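Local coordinates for imelysin-like protein (Psychrobacter arcticus, PDB 3PF0) that is of unknown function but belongs to the imelysin-like peptidase M75 family and is a putative metalloendopeptidase, at residues Thr278-Lys281 / Ala282-Pro286; Leu304-Ala307 / Leu308-Thr312; Leu55-Val58 / Ala59-Val63. All blocks are in the same frame, centred on the assembly; numbering follows the deposited sequence.

Contact 1: residues Thr278-Lys281 / Ala282-Pro286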
loop_
_atom_site.group_PDB
_atom_site.type_symbol
_atom_site.label_atom_id
_atom_site.label_comp_id
_atom_site.label_asym_id
_atom_site.label_seq_id
_atom_site.Cartn_x
_atom_site.Cartn_y
_atom_site.Cartn_z
ATOM N N THR A 278 7.949 4.216 -2.962
ATOM C CA THR A 278 6.959 4.410 -4.027
ATOM C C THR A 278 6.687 5.908 -4.178
ATOM O O THR A 278 6.667 6.415 -5.302
ATOM C CB THR A 278 5.715 3.571 -3.727
ATOM O OG1 THR A 278 6.122 2.207 -3.718
ATOM C CG2 THR A 278 4.601 3.765 -4.744
ATOM N N LEU A 279 6.524 6.614 -3.046
ATOM C CA LEU A 279 6.314 8.063 -3.017
ATOM C C LEU A 279 7.544 8.781 -3.582
ATOM O O LEU A 279 7.384 9.711 -4.373
ATOM C CB LEU A 279 6.006 8.539 -1.586
ATOM C CG LEU A 279 5.448 9.962 -1.435
ATOM C CD1 LEU A 279 4.011 10.059 -1.945
ATOM C CD2 LEU A 279 5.491 10.403 0.012
ATOM N N ASN A 280 8.765 8.311 -3.219
ATOM C CA ASN A 280 10.029 8.862 -3.726
ATOM C C ASN A 280 10.142 8.679 -5.250
ATOM O O ASN A 280 10.617 9.582 -5.941
ATOM C CB ASN A 280 11.230 8.223 -3.037
ATOM C CG ASN A 280 12.530 8.880 -3.413
ATOM O OD1 ASN A 280 12.787 10.034 -3.062
ATOM N ND2 ASN A 280 13.364 8.172 -4.169
ATOM N N LYS A 281 9.699 7.517 -5.767
ATOM C CA LYS A 281 9.711 7.200 -7.203
ATOM C C LYS A 281 8.807 8.178 -7.966
ATOM O O LYS A 281 9.156 8.601 -9.063
ATOM C CB LYS A 281 9.246 5.749 -7.432
ATOM C CG LYS A 281 9.856 5.087 -8.660
ATOM C CD LYS A 281 8.858 4.189 -9.371
ATOM C CE LYS A 281 9.364 3.759 -10.726
ATOM N NZ LYS A 281 8.266 3.226 -11.580
ATOM N N ALA A 282 7.659 8.553 -7.362
ATOM C CA ALA A 282 6.696 9.490 -7.934
ATOM C C ALA A 282 7.206 10.940 -7.866
ATOM O O ALA A 282 7.059 11.671 -8.847
ATOM C CB ALA A 282 5.362 9.370 -7.212
HETATM N N MSE A 283 7.807 11.349 -6.719
HETATM C CA MSE A 283 8.309 12.709 -6.477
HETATM C C MSE A 283 9.609 13.033 -7.219
HETATM O O MSE A 283 9.814 14.200 -7.555
HETATM C CB MSE A 283 8.524 12.975 -4.975
HETATM C CG MSE A 283 7.238 12.984 -4.144
HETATM SE SE MSE A 283 5.776 13.973 -4.955
HETATM C CE MSE A 283 4.324 13.337 -3.844
ATOM N N THR A 284 10.500 12.035 -7.436
ATOM C CA THR A 284 11.792 12.239 -8.118
ATOM C C THR A 284 11.718 11.796 -9.598
ATOM O O THR A 284 12.750 11.736 -10.281
ATOM C CB THR A 284 12.950 11.534 -7.377
ATOM O OG1 THR A 284 12.792 10.116 -7.468
ATOM C CG2 THR A 284 13.091 11.984 -5.914
ATOM N N ASP A 285 10.494 11.506 -10.084
ATOM C CA ASP A 285 10.212 11.103 -11.454
ATOM C C ASP A 285 10.647 12.229 -12.412
ATOM O O ASP A 285 10.192 13.362 -12.246
ATOM C CB ASP A 285 8.711 10.770 -11.593
ATOM C CG ASP A 285 8.167 10.526 -12.992
ATOM O OD1 ASP A 285 8.955 10.122 -13.884
ATOM O OD2 ASP A 285 6.945 10.687 -13.183
ATOM N N PRO A 286 11.563 11.937 -13.375
ATOM C CA PRO A 286 12.037 12.984 -14.306
ATOM C C PRO A 286 10.930 13.710 -15.080
ATOM O O PRO A 286 11.081 14.896 -15.362
ATOM C CB PRO A 286 12.939 12.219 -15.286
ATOM C CG PRO A 286 13.342 10.999 -14.571
ATOM C CD PRO A 286 12.209 10.638 -13.656
#
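Leu279 and Met283, one helical turn apart, form the tight side of this contact. Leu279 CD1 meets the terminal CE of Met283, a selenomethionine, at 3.8 Å. CG of Met283 comes closer to the backbone, 3.3 Å from Leu279 O. The same oxygen accepts the N-H of Met283. Both side chains are buried. Leu234 of helix 225-250, Leu308 of helix 298-316 and residues of helix 327-351 pack around them.

Thr284 closes the last turn on a partly exposed face, where its hydroxyl is still firmly held. Thr284 OG1 donates to Asn280 O at 2.7 Å, and Thr284 N donates to the same oxygen at 2.9 Å. The two donors come from opposite faces of the carbonyl plane, and OG1 stands above that plane. The hydroxyl's half of this grip follows from chi1 of 68°, which sets OG1 between the backbone N and the carbonyl carbon. CG2 of Thr284 then lies 3.5 Å from Asn280 OD1. The loose, solvent side is Lys281, which meets the second segment mainly through CB.

Asp285 follows in the joint, with CB 3.4 Å from Lys281 O. Its OD2 is hydrogen-bonded to His57 NE2, and OD1 bonds weakly to Val287 N. The arrangement is a helix C-terminus followed at once by an Asp N-cap, the short joint between helices 268-283 and 286-292.

Contact 2: residues Leu304-Ala307 / Leu308-Thr312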
loop_
_atom_site.group_PDB
_atom_site.type_symbol
_atom_site.label_atom_id
_atom_site.label_comp_id
_atom_site.label_asym_id
_atom_site.label_seq_id
_atom_site.Cartn_x
_atom_site.Cartn_y
_atom_site.Cartn_z
ATOM N N LEU A 304 11.565 18.262 -1.672
ATOM C CA LEU A 304 10.804 17.025 -1.501
ATOM C C LEU A 304 11.731 15.808 -1.581
ATOM O O LEU A 304 11.613 14.912 -0.744
ATOM C CB LEU A 304 9.673 16.909 -2.529
ATOM C CG LEU A 304 8.287 17.320 -2.048
ATOM C CD1 LEU A 304 7.361 17.556 -3.220
ATOM C CD2 LEU A 304 7.689 16.270 -1.099
ATOM N N SER A 305 12.668 15.794 -2.553
ATOM C CA SER A 305 13.657 14.723 -2.730
ATOM C C SER A 305 14.546 14.564 -1.477
ATOM O O SER A 305 14.773 13.438 -1.028
ATOM C CB SER A 305 14.529 14.994 -3.956
ATOM O OG SER A 305 15.509 13.987 -4.159
ATOM N N THR A 306 15.018 15.692 -0.912
ATOM C CA THR A 306 15.872 15.718 0.275
ATOM C C THR A 306 15.090 15.217 1.493
ATOM O O THR A 306 15.619 14.382 2.223
ATOM C CB THR A 306 16.468 17.119 0.476
ATOM O OG1 THR A 306 17.313 17.404 -0.641
ATOM C CG2 THR A 306 17.282 17.244 1.767
ATOM N N ALA A 307 13.835 15.688 1.687
ATOM C CA ALA A 307 12.968 15.282 2.802
ATOM C C ALA A 307 12.663 13.770 2.778
ATOM O O ALA A 307 12.718 13.125 3.831
ATOM C CB ALA A 307 11.671 16.078 2.784
ATOM N N LEU A 308 12.365 13.211 1.587
ATOM C CA LEU A 308 12.094 11.788 1.423
ATOM C C LEU A 308 13.351 10.949 1.717
ATOM O O LEU A 308 13.251 9.907 2.367
ATOM C CB LEU A 308 11.556 11.493 0.016
ATOM C CG LEU A 308 10.055 11.718 -0.179
ATOM C CD1 LEU A 308 9.763 12.119 -1.582
ATOM C CD2 LEU A 308 9.265 10.474 0.158
ATOM N N ALA A 309 14.526 11.429 1.284
ATOM C CA ALA A 309 15.816 10.780 1.521
ATOM C C ALA A 309 16.177 10.776 3.016
ATOM O O ALA A 309 16.717 9.774 3.485
ATOM C CB ALA A 309 16.912 11.471 0.719
ATOM N N ASP A 310 15.866 11.868 3.760
ATOM C CA ASP A 310 16.136 11.971 5.201
ATOM C C ASP A 310 15.245 11.002 5.999
ATOM O O ASP A 310 15.705 10.403 6.978
ATOM C CB ASP A 310 15.927 13.414 5.718
ATOM C CG ASP A 310 16.826 14.498 5.134
ATOM O OD1 ASP A 310 17.937 14.166 4.655
ATOM O OD2 ASP A 310 16.421 15.684 5.164
ATOM N N THR A 311 13.967 10.866 5.580
ATOM C CA THR A 311 12.981 9.984 6.210
ATOM C C THR A 311 13.412 8.529 6.004
ATOM O O THR A 311 13.368 7.746 6.953
ATOM C CB THR A 311 11.556 10.271 5.670
ATOM O OG1 THR A 311 11.328 11.682 5.668
ATOM C CG2 THR A 311 10.466 9.603 6.506
ATOM N N THR A 312 13.864 8.190 4.778
ATOM C CA THR A 312 14.341 6.856 4.394
ATOM C C THR A 312 15.603 6.493 5.221
ATOM O O THR A 312 15.693 5.374 5.738
ATOM C CB THR A 312 14.579 6.796 2.868
ATOM O OG1 THR A 312 13.364 7.155 2.204
ATOM C CG2 THR A 312 15.017 5.412 2.386
#
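Leu308 N bonds to Leu304 O at 3.0 Å, and Ala309 N and Asp310 N repeat the step to Ser305 O and Thr306 O. The two segments are thus consecutive turns of regular alpha-helix 298-316.

Thr311 adds a side-chain bond to this pattern. Its OG1 donates to Ala307 O at 2.7 Å, while its N reaches the same oxygen at 3.1 Å from the opposite face of the carbonyl. The hydroxyl gets there because it sits anti to its own carbonyl carbon, beside the backbone N (chi1 -47°). Thr312 does the same to Leu308 O, with OG1 at 2.8 Å.

Leu308 lays CD1 against Leu304 O at 3.5 Å. It is buried, and it packs on Leu279 and Met283 of helix 268-283. On the exposed side Thr306 and Asp310 run side by side. CG2 of Thr306 is 3.8 Å from OD2 of Asp310, and Thr306 OG1 turns back to Asp302 O. Asp310 OD2 is also 3.3 Å from Thr306 O, an acceptor facing an acceptor.

The threonine hydroxyls are therefore satisfied within their own helix, whereas the Asp310 carboxylate probably relies on solvent to offset its oxygen neighbour.

Contact 3: residues Leu55-Val58 / Ala59-Val63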
loop_
_atom_site.group_PDB
_atom_site.type_symbol
_atom_site.label_atom_id
_atom_site.label_comp_id
_atom_site.label_asym_id
_atom_site.label_seq_id
_atom_site.Cartn_x
_atom_site.Cartn_y
_atom_site.Cartn_z
ATOM N N LEU A 55 -0.089 11.822 -17.209
ATOM C CA LEU A 55 -1.141 10.930 -16.698
ATOM C C LEU A 55 -1.099 9.553 -17.389
ATOM O O LEU A 55 -1.333 8.545 -16.729
ATOM C CB LEU A 55 -2.538 11.566 -16.852
ATOM C CG LEU A 55 -2.851 12.800 -15.977
ATOM C CD1 LEU A 55 -4.043 13.547 -16.514
ATOM C CD2 LEU A 55 -3.075 12.424 -14.502
ATOM N N THR A 56 -0.755 9.507 -18.691
ATOM C CA THR A 56 -0.603 8.259 -19.455
ATOM C C THR A 56 0.621 7.497 -18.918
ATOM O O THR A 56 0.564 6.274 -18.768
ATOM C CB THR A 56 -0.509 8.558 -20.962
ATOM O OG1 THR A 56 -1.693 9.251 -21.361
ATOM C CG2 THR A 56 -0.354 7.305 -21.809
ATOM N N HIS A 57 1.704 8.232 -18.596
ATOM C CA HIS A 57 2.940 7.672 -18.054
ATOM C C HIS A 57 2.693 7.122 -16.618
ATOM O O HIS A 57 3.232 6.071 -16.266
ATOM C CB HIS A 57 4.061 8.737 -18.103
ATOM C CG HIS A 57 5.064 8.645 -17.001
ATOM N ND1 HIS A 57 6.136 7.781 -17.075
ATOM C CD2 HIS A 57 5.129 9.324 -15.833
ATOM C CE1 HIS A 57 6.805 7.943 -15.948
ATOM N NE2 HIS A 57 6.238 8.864 -15.173
ATOM N N VAL A 58 1.858 7.807 -15.821
ATOM C CA VAL A 58 1.529 7.407 -14.449
ATOM C C VAL A 58 0.750 6.077 -14.474
ATOM O O VAL A 58 1.046 5.174 -13.685
ATOM C CB VAL A 58 0.762 8.552 -13.724
ATOM C CG1 VAL A 58 -0.091 8.042 -12.563
ATOM C CG2 VAL A 58 1.728 9.639 -13.260
ATOM N N ALA A 59 -0.205 5.949 -15.407
ATOM C CA ALA A 59 -1.007 4.740 -15.565
ATOM C C ALA A 59 -0.138 3.557 -16.021
ATOM O O ALA A 59 -0.127 2.519 -15.362
ATOM C CB ALA A 59 -2.138 4.987 -16.561
ATOM N N ASN A 60 0.644 3.749 -17.086
ATOM C CA ASN A 60 1.465 2.709 -17.692
ATOM C C ASN A 60 2.723 2.339 -16.909
ATOM O O ASN A 60 3.087 1.163 -16.921
ATOM C CB ASN A 60 1.868 3.116 -19.121
ATOM C CG ASN A 60 0.715 3.105 -20.097
ATOM O OD1 ASN A 60 -0.251 2.342 -19.956
ATOM N ND2 ASN A 60 0.806 3.926 -21.138
ATOM N N ASP A 61 3.423 3.316 -16.299
ATOM C CA ASP A 61 4.695 3.038 -15.631
ATOM C C ASP A 61 4.601 2.921 -14.099
ATOM O O ASP A 61 5.576 2.477 -13.485
ATOM C CB ASP A 61 5.742 4.099 -16.008
ATOM C CG ASP A 61 6.016 4.182 -17.510
ATOM O OD1 ASP A 61 5.837 3.152 -18.212
ATOM O OD2 ASP A 61 6.422 5.266 -17.982
HETATM N N MSE A 62 3.457 3.267 -13.482
HETATM C CA MSE A 62 3.389 3.181 -12.023
HETATM C C MSE A 62 2.162 2.441 -11.493
HETATM O O MSE A 62 2.331 1.501 -10.718
HETATM C CB MSE A 62 3.469 4.574 -11.389
HETATM C CG MSE A 62 4.878 5.142 -11.425
HETATM SE SE MSE A 62 5.030 6.840 -10.531
HETATM C CE MSE A 62 6.661 7.511 -11.392
ATOM N N VAL A 63 0.948 2.853 -11.894
ATOM C CA VAL A 63 -0.305 2.287 -11.386
ATOM C C VAL A 63 -0.458 0.808 -11.815
ATOM O O VAL A 63 -0.513 -0.070 -10.938
ATOM C CB VAL A 63 -1.535 3.144 -11.786
ATOM C CG1 VAL A 63 -2.836 2.498 -11.326
ATOM C CG2 VAL A 63 -1.415 4.568 -11.244
#
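His57 and Asp61 cross at about a right angle, with the imidazole and carboxylate planes 75° apart. The carboxylate comes to the ring edge near ND1. His57 ND1 donates to Asp61 OD2 at 2.7 Å, on the anti side of that oxygen. The bond is short but bent, with an N-H...O angle of 133°. Asp61 CG stands anti to its own carbonyl carbon and beside its backbone N (chi1 -59°), which brings OD2 back toward the N-terminal side, to the ring. Asp61 N also donates to His57 O, so side chain and backbone tie the same two residues.

Met62, a selenomethionine, slants past the histidine. Met62 CE, at the end of an extended chain, lies 4.0 Å from His57 NE2. With an alanine in place of the histidine, Asp61 OD2 and Asp285 OD2, which NE2 otherwise binds, would probably be left without their shared partner, and the joint to helix 286-292 would be less firmly fixed.

The backbone here widens into a pi-type turn at 59-63, a local bulge in long helix 48-84 of this all-helical protein. Val58 O accepts from Val63 N, five residues on, at 2.9 Å and nearly along the C=O axis. It also takes a weak bond from Met62 N. The wider turn places Val63 over Val58, and the two side chains cross obliquely, CG1 of Val58 on CG2 of Val63 at 3.9 Å. Both press on Trp230 of helix 225-250.

On the outer side Thr56 and Asn60 point the same way. Thr56 CG2 lies 3.6 Å from Asn60 ND2, while the threonine hydroxyl binds Lys52 O.

How the contacts relate
Contact 1 stands between the other two, its centre about 11 Å from that of contact 2 and about 12 Å from that of contact 3. Contacts 2 and 3 do not touch; their nearest atoms are about 11 Å apart. All three are partly buried. Each has buried apolar side chains and more exposed polar ones, though Asp285 and Thr311 are buried too. Contact 1 meets contact 2 through packing, such as Leu279 CD2 on Leu308 CD2 at 3.8 Å. Its link to contact 3 is partly polar, through Asp285 and His57. Contact 2 is regular helix, contact 1 a helix end, and contact 3 a pi-type turn. Helix 225-250 packs on contacts 1 and 3; helix 327-351 backs contacts 1 and 2.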